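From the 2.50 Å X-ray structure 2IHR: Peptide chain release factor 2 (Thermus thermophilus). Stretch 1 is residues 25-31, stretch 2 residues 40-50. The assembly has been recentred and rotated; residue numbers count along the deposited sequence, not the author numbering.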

ATOM      1  N   ARG A  25      -6.182  21.796  21.444  1.00261.09           N
ATOM      2  CA  ARG A  25      -5.001  21.353  22.186  1.00259.81           C
ATOM      3  C   ARG A  25      -3.728  21.591  21.385  1.00258.77           C
ATOM      4  O   ARG A  25      -2.726  22.063  21.920  1.00258.66           O
ATOM      5  CB  ARG A  25      -5.103  19.862  22.516  1.00211.53           C
ATOM      6  CG  ARG A  25      -6.195  19.518  23.495  1.00211.75           C
ATOM      7  CD  ARG A  25      -6.293  18.026  23.698  1.00210.93           C
ATOM      8  NE  ARG A  25      -7.431  17.687  24.543  1.00212.28           N
ATOM      9  CZ  ARG A  25      -7.866  16.449  24.747  1.00212.28           C
ATOM     10  NH1 ARG A  25      -7.256  15.428  24.163  1.00212.28           N
ATOM     11  NH2 ARG A  25      -8.917  16.234  25.527  1.00212.28           N
ATOM     12  N   LEU A  26      -3.773  21.246  20.103  1.00245.48           N
ATOM     13  CA  LEU A  26      -2.626  21.418  19.223  1.00241.99           C
ATOM     14  C   LEU A  26      -2.263  22.893  19.153  1.00243.53           C
ATOM     15  O   LEU A  26      -1.141  23.253  18.798  1.00241.78           O
ATOM     16  CB  LEU A  26      -2.965  20.891  17.831  1.00171.39           C
ATOM     17  CG  LEU A  26      -3.545  19.478  17.874  1.00164.31           C
ATOM     18  CD1 LEU A  26      -4.104  19.123  16.524  1.00155.55           C
ATOM     19  CD2 LEU A  26      -2.480  18.489  18.314  1.00156.35           C
ATOM     20  N   LYS A  27      -3.227  23.741  19.504  1.00254.40           N
ATOM     21  CA  LYS A  27      -3.027  25.183  19.495  1.00256.76           C
ATOM     22  C   LYS A  27      -2.387  25.720  20.775  1.00258.28           C
ATOM     23  O   LYS A  27      -1.512  26.578  20.704  1.00258.96           O
ATOM     24  CB  LYS A  27      -4.356  25.908  19.251  1.00229.44           C
ATOM     25  CG  LYS A  27      -4.509  26.463  17.841  1.00230.51           C
ATOM     26  CD  LYS A  27      -5.745  27.352  17.703  1.00230.70           C
ATOM     27  CE  LYS A  27      -7.040  26.564  17.874  1.00230.75           C
ATOM     28  NZ  LYS A  27      -8.258  27.402  17.653  1.00230.03           N
ATOM     29  N   GLU A  28      -2.809  25.220  21.938  1.00293.08           N
ATOM     30  CA  GLU A  28      -2.271  25.683  23.228  1.00293.08           C
ATOM     31  C   GLU A  28      -0.778  25.376  23.401  1.00293.08           C
ATOM     32  O   GLU A  28      -0.014  26.211  23.896  1.00293.08           O
ATOM     33  CB  GLU A  28      -3.070  25.061  24.387  1.00201.67           C
ATOM     34  CG  GLU A  28      -2.986  25.797  25.742  1.00201.06           C
ATOM     35  CD  GLU A  28      -1.663  25.602  26.478  1.00201.21           C
ATOM     36  OE1 GLU A  28      -0.694  26.343  26.201  1.00201.67           O
ATOM     37  OE2 GLU A  28      -1.595  24.699  27.340  1.00199.22           O
ATOM     38  N   LEU A  29      -0.366  24.180  22.991  1.00253.50           N
ATOM     39  CA  LEU A  29       1.032  23.776  23.101  1.00250.56           C
ATOM     40  C   LEU A  29       1.880  24.626  22.153  1.00251.20           C
ATOM     41  O   LEU A  29       3.072  24.828  22.385  1.00250.81           O
ATOM     42  CB  LEU A  29       1.168  22.285  22.761  1.00184.95           C
ATOM     43  CG  LEU A  29       2.069  21.435  23.666  1.00180.06           C
ATOM     44  CD1 LEU A  29       1.780  19.952  23.442  1.00174.71           C
ATOM     45  CD2 LEU A  29       3.529  21.765  23.391  1.00177.36           C
ATOM     46  N   GLU A  30       1.244  25.130  21.096  1.00206.63           N
ATOM     47  CA  GLU A  30       1.896  25.975  20.090  1.00207.37           C
ATOM     48  C   GLU A  30       1.784  27.469  20.433  1.00208.24           C
ATOM     49  O   GLU A  30       2.310  28.318  19.705  1.00208.00           O
ATOM     50  CB  GLU A  30       1.269  25.725  18.711  1.00212.02           C
ATOM     51  CG  GLU A  30       1.466  24.320  18.162  1.00212.77           C
ATOM     52  CD  GLU A  30       2.823  24.130  17.518  1.00213.63           C
ATOM     53  OE1 GLU A  30       3.845  24.343  18.205  1.00213.49           O
ATOM     54  OE2 GLU A  30       2.870  23.768  16.322  1.00213.70           O
ATOM     55  N   ARG A  31       1.086  27.781  21.529  1.00249.01           N
ATOM     56  CA  ARG A  31       0.904  29.166  21.982  1.00248.76           C
ATOM     57  C   ARG A  31       2.044  29.583  22.897  1.00248.98           C
ATOM     58  O   ARG A  31       2.518  30.718  22.828  1.00249.01           O
ATOM     59  CB  ARG A  31      -0.420  29.344  22.748  1.00225.41           C
ATOM     60  CG  ARG A  31      -1.695  29.283  21.903  1.00226.35           C
ATOM     61  CD  ARG A  31      -2.951  29.586  22.742  1.00226.35           C
ATOM     62  NE  ARG A  31      -4.198  29.220  22.060  1.00226.35           N
ATOM     63  CZ  ARG A  31      -5.416  29.351  22.585  1.00226.31           C
ATOM     64  NH1 ARG A  31      -5.574  29.847  23.806  1.00225.58           N
ATOM     65  NH2 ARG A  31      -6.481  28.973  21.893  1.00225.38           N
ATOM     66  N   ASN A  40      10.997  18.594  17.446  1.00274.60           N
ATOM     67  CA  ASN A  40      10.267  17.505  16.792  1.00274.60           C
ATOM     68  C   ASN A  40       8.772  17.405  17.125  1.00274.40           C
ATOM     69  O   ASN A  40       8.056  16.592  16.531  1.00274.54           O
ATOM     70  CB  ASN A  40      10.950  16.169  17.101  1.00234.32           C
ATOM     71  CG  ASN A  40      12.396  16.137  16.647  1.00234.32           C
ATOM     72  OD1 ASN A  40      12.686  16.169  15.451  1.00234.32           O
ATOM     73  ND2 ASN A  40      13.315  16.084  17.604  1.00234.32           N
ATOM     74  N   ASP A  41       8.302  18.227  18.062  1.00288.08           N
ATOM     75  CA  ASP A  41       6.892  18.219  18.468  1.00284.81           C
ATOM     76  C   ASP A  41       6.096  19.402  17.880  1.00285.99           C
ATOM     77  O   ASP A  41       4.932  19.245  17.507  1.00284.23           O
ATOM     78  CB  ASP A  41       6.789  18.218  20.008  1.00175.57           C
ATOM     79  CG  ASP A  41       5.483  17.607  20.517  1.00168.62           C
ATOM     80  OD1 ASP A  41       4.403  18.183  20.260  1.00161.29           O
ATOM     81  OD2 ASP A  41       5.542  16.543  21.180  1.00162.61           O
ATOM     82  N   PRO A  42       6.713  20.600  17.797  1.00227.40           N
ATOM     83  CA  PRO A  42       6.070  21.808  17.256  1.00227.88           C
ATOM     84  C   PRO A  42       5.746  21.747  15.761  1.00227.85           C
ATOM     85  O   PRO A  42       4.855  22.450  15.278  1.00226.99           O
ATOM     86  CB  PRO A  42       7.093  22.903  17.551  1.00228.12           C
ATOM     87  CG  PRO A  42       7.767  22.411  18.785  1.00228.31           C
ATOM     88  CD  PRO A  42       7.977  20.958  18.466  1.00227.81           C
ATOM     89  N   GLU A  43       6.486  20.912  15.036  1.00260.64           N
ATOM     90  CA  GLU A  43       6.309  20.764  13.593  1.00258.94           C
ATOM     91  C   GLU A  43       5.102  19.889  13.236  1.00256.83           C
ATOM     92  O   GLU A  43       4.569  19.978  12.128  1.00254.80           O
ATOM     93  CB  GLU A  43       7.581  20.163  12.977  1.00222.78           C
ATOM     94  CG  GLU A  43       8.900  20.707  13.549  1.00222.93           C
ATOM     95  CD  GLU A  43       9.188  22.150  13.161  1.00223.52           C
ATOM     96  OE1 GLU A  43       8.321  23.020  13.395  1.00223.90           O
ATOM     97  OE2 GLU A  43      10.287  22.414  12.628  1.00222.43           O
ATOM     98  N   ALA A  44       4.678  19.045  14.175  1.00254.95           N
ATOM     99  CA  ALA A  44       3.538  18.156  13.957  1.00252.09           C
ATOM    100  C   ALA A  44       2.339  18.538  14.829  1.00249.77           C
ATOM    101  O   ALA A  44       1.555  17.674  15.229  1.00241.99           O
ATOM    102  CB  ALA A  44       3.945  16.704  14.226  1.00180.05           C
ATOM    103  N   ALA A  45       2.208  19.832  15.122  1.00263.79           N
ATOM    104  CA  ALA A  45       1.103  20.347  15.933  1.00265.50           C
ATOM    105  C   ALA A  45       0.211  21.241  15.070  1.00265.30           C
ATOM    106  O   ALA A  45      -0.947  21.498  15.406  1.00261.22           O
ATOM    107  CB  ALA A  45       1.642  21.131  17.130  1.00197.24           C
ATOM    108  N   ARG A  46       0.770  21.714  13.960  1.00222.19           N
ATOM    109  CA  ARG A  46       0.049  22.557  13.013  1.00225.11           C
ATOM    110  C   ARG A  46      -0.522  21.627  11.940  1.00226.01           C
ATOM    111  O   ARG A  46      -1.608  21.863  11.407  1.00225.90           O
ATOM    112  CB  ARG A  46       1.005  23.572  12.376  1.00192.61           C
ATOM    113  CG  ARG A  46       0.356  24.514  11.363  1.00193.63           C
ATOM    114  CD  ARG A  46       1.408  25.274  10.553  1.00192.75           C
ATOM    115  NE  ARG A  46       2.263  24.373   9.778  1.00192.83           N
ATOM    116  CZ  ARG A  46       1.847  23.623   8.759  1.00192.09           C
ATOM    117  NH1 ARG A  46       0.578  23.658   8.374  1.00191.68           N
ATOM    118  NH2 ARG A  46       2.702  22.828   8.127  1.00191.90           N
ATOM    119  N   LYS A  47       0.227  20.569  11.635  1.00254.10           N
ATOM    120  CA  LYS A  47      -0.187  19.574  10.648  1.00254.60           C
ATOM    121  C   LYS A  47      -1.359  18.786  11.221  1.00256.46           C
ATOM    122  O   LYS A  47      -2.288  18.422  10.500  1.00256.57           O
ATOM    123  CB  LYS A  47       0.978  18.624  10.327  1.00194.87           C
ATOM    124  CG  LYS A  47       0.602  17.421   9.461  1.00190.02           C
ATOM    125  CD  LYS A  47       1.809  16.532   9.186  1.00186.74           C
ATOM    126  CE  LYS A  47       1.400  15.197   8.570  1.00183.88           C
ATOM    127  NZ  LYS A  47       0.644  15.351   7.297  1.00181.37           N
ATOM    128  N   VAL A  48      -1.303  18.526  12.526  1.00261.21           N
ATOM    129  CA  VAL A  48      -2.361  17.791  13.208  1.00261.21           C
ATOM    130  C   VAL A  48      -3.526  18.723  13.541  1.00260.23           C
ATOM    131  O   VAL A  48      -4.599  18.267  13.939  1.00258.96           O
ATOM    132  CB  VAL A  48      -1.845  17.136  14.521  1.00212.08           C
ATOM    133  CG1 VAL A  48      -0.804  16.069  14.203  1.00211.35           C
ATOM    134  CG2 VAL A  48      -1.253  18.186  15.431  1.00211.21           C
ATOM    135  N   SER A  49      -3.313  20.028  13.372  1.00294.41           N
ATOM    136  CA  SER A  49      -4.348  21.022  13.652  1.00293.34           C
ATOM    137  C   SER A  49      -5.312  21.162  12.470  1.00292.52           C
ATOM    138  O   SER A  49      -6.256  21.955  12.514  1.00290.81           O
ATOM    139  CB  SER A  49      -3.713  22.380  13.975  1.00209.14           C
ATOM    140  OG  SER A  49      -4.685  23.285  14.472  1.00205.98           O
ATOM    141  N   GLN A  50      -5.057  20.395  11.413  1.00221.95           N
ATOM    142  CA  GLN A  50      -5.909  20.400  10.227  1.00219.50           C
ATOM    143  C   GLN A  50      -7.173  19.646  10.634  1.00220.24           C
ATOM    144  O   GLN A  50      -8.262  19.891  10.115  1.00219.89           O
ATOM    145  CB  GLN A  50      -5.221  19.660   9.073  1.00192.45           C
ATOM    146  CG  GLN A  50      -5.223  20.404   7.745  1.00184.93           C
ATOM    147  CD  GLN A  50      -5.430  19.483   6.548  1.00181.27           C
ATOM    148  OE1 GLN A  50      -4.752  18.462   6.403  1.00177.38           O
ATOM    149  NE2 GLN A  50      -6.370  19.845   5.681  1.00175.24           N
TER

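The two stretches meet in a small, mixed contact, in which Leu26 packs against Ala45, Val48 and Ser49 while the carboxyl group of Glu30 reaches the backbone of Pro42; no clear hydrogen bond crosses between them. Together they bury 360 Å², and Leu26 and Glu30 supply most of the first stretch's share. The backbones come closest at Leu26 and Ala45, whose CA atoms lie 5.1 Å apart, and diverge slightly to 6.5 Å between the CA atoms of Glu30 and Pro42.

Leu26 is buried and its CA-to-CB bond points toward the second stretch. In its m,t rotamer both methyls lie against CG2 of Val48, CD2 at 3.1 Å and CD1 at 3.2 Å, and CD1 is also 4.2 Å from CB of Ser49, whose CA-to-CB bond points sideways. Val48, itself directed toward the first stretch, offers a compact hydrocarbon surface. Leu26 meets the backbone of Ala45, with CB of Leu26 3.2 Å from O of Ala45; the buried methyl of Ala45 points toward the first stretch.

Four residues after Leu26, Glu30 also points toward the second stretch. Its chi1 and chi2 are both m, and OE2 lies 2.6 Å from O of Pro42. Two oxygens at this distance suggest a protonated acid, although the model does not settle the point. The same OE2 is 3.0 Å from CB of Ala45, so this methyl lies beside the carboxyl group, and OE1 approaches CB of Pro42 at 3.6 Å. The carboxyl group thus has both polar backbone and carbon neighbours.

At the margin, CD1 of Leu29 comes within 4.5 Å of OD1 of Asp41. Arg25, Glu28 and Arg31 remain exposed and make no contact with the second stretch, as do Lys47 and Gln50 with the first, in keeping with their polar side chains.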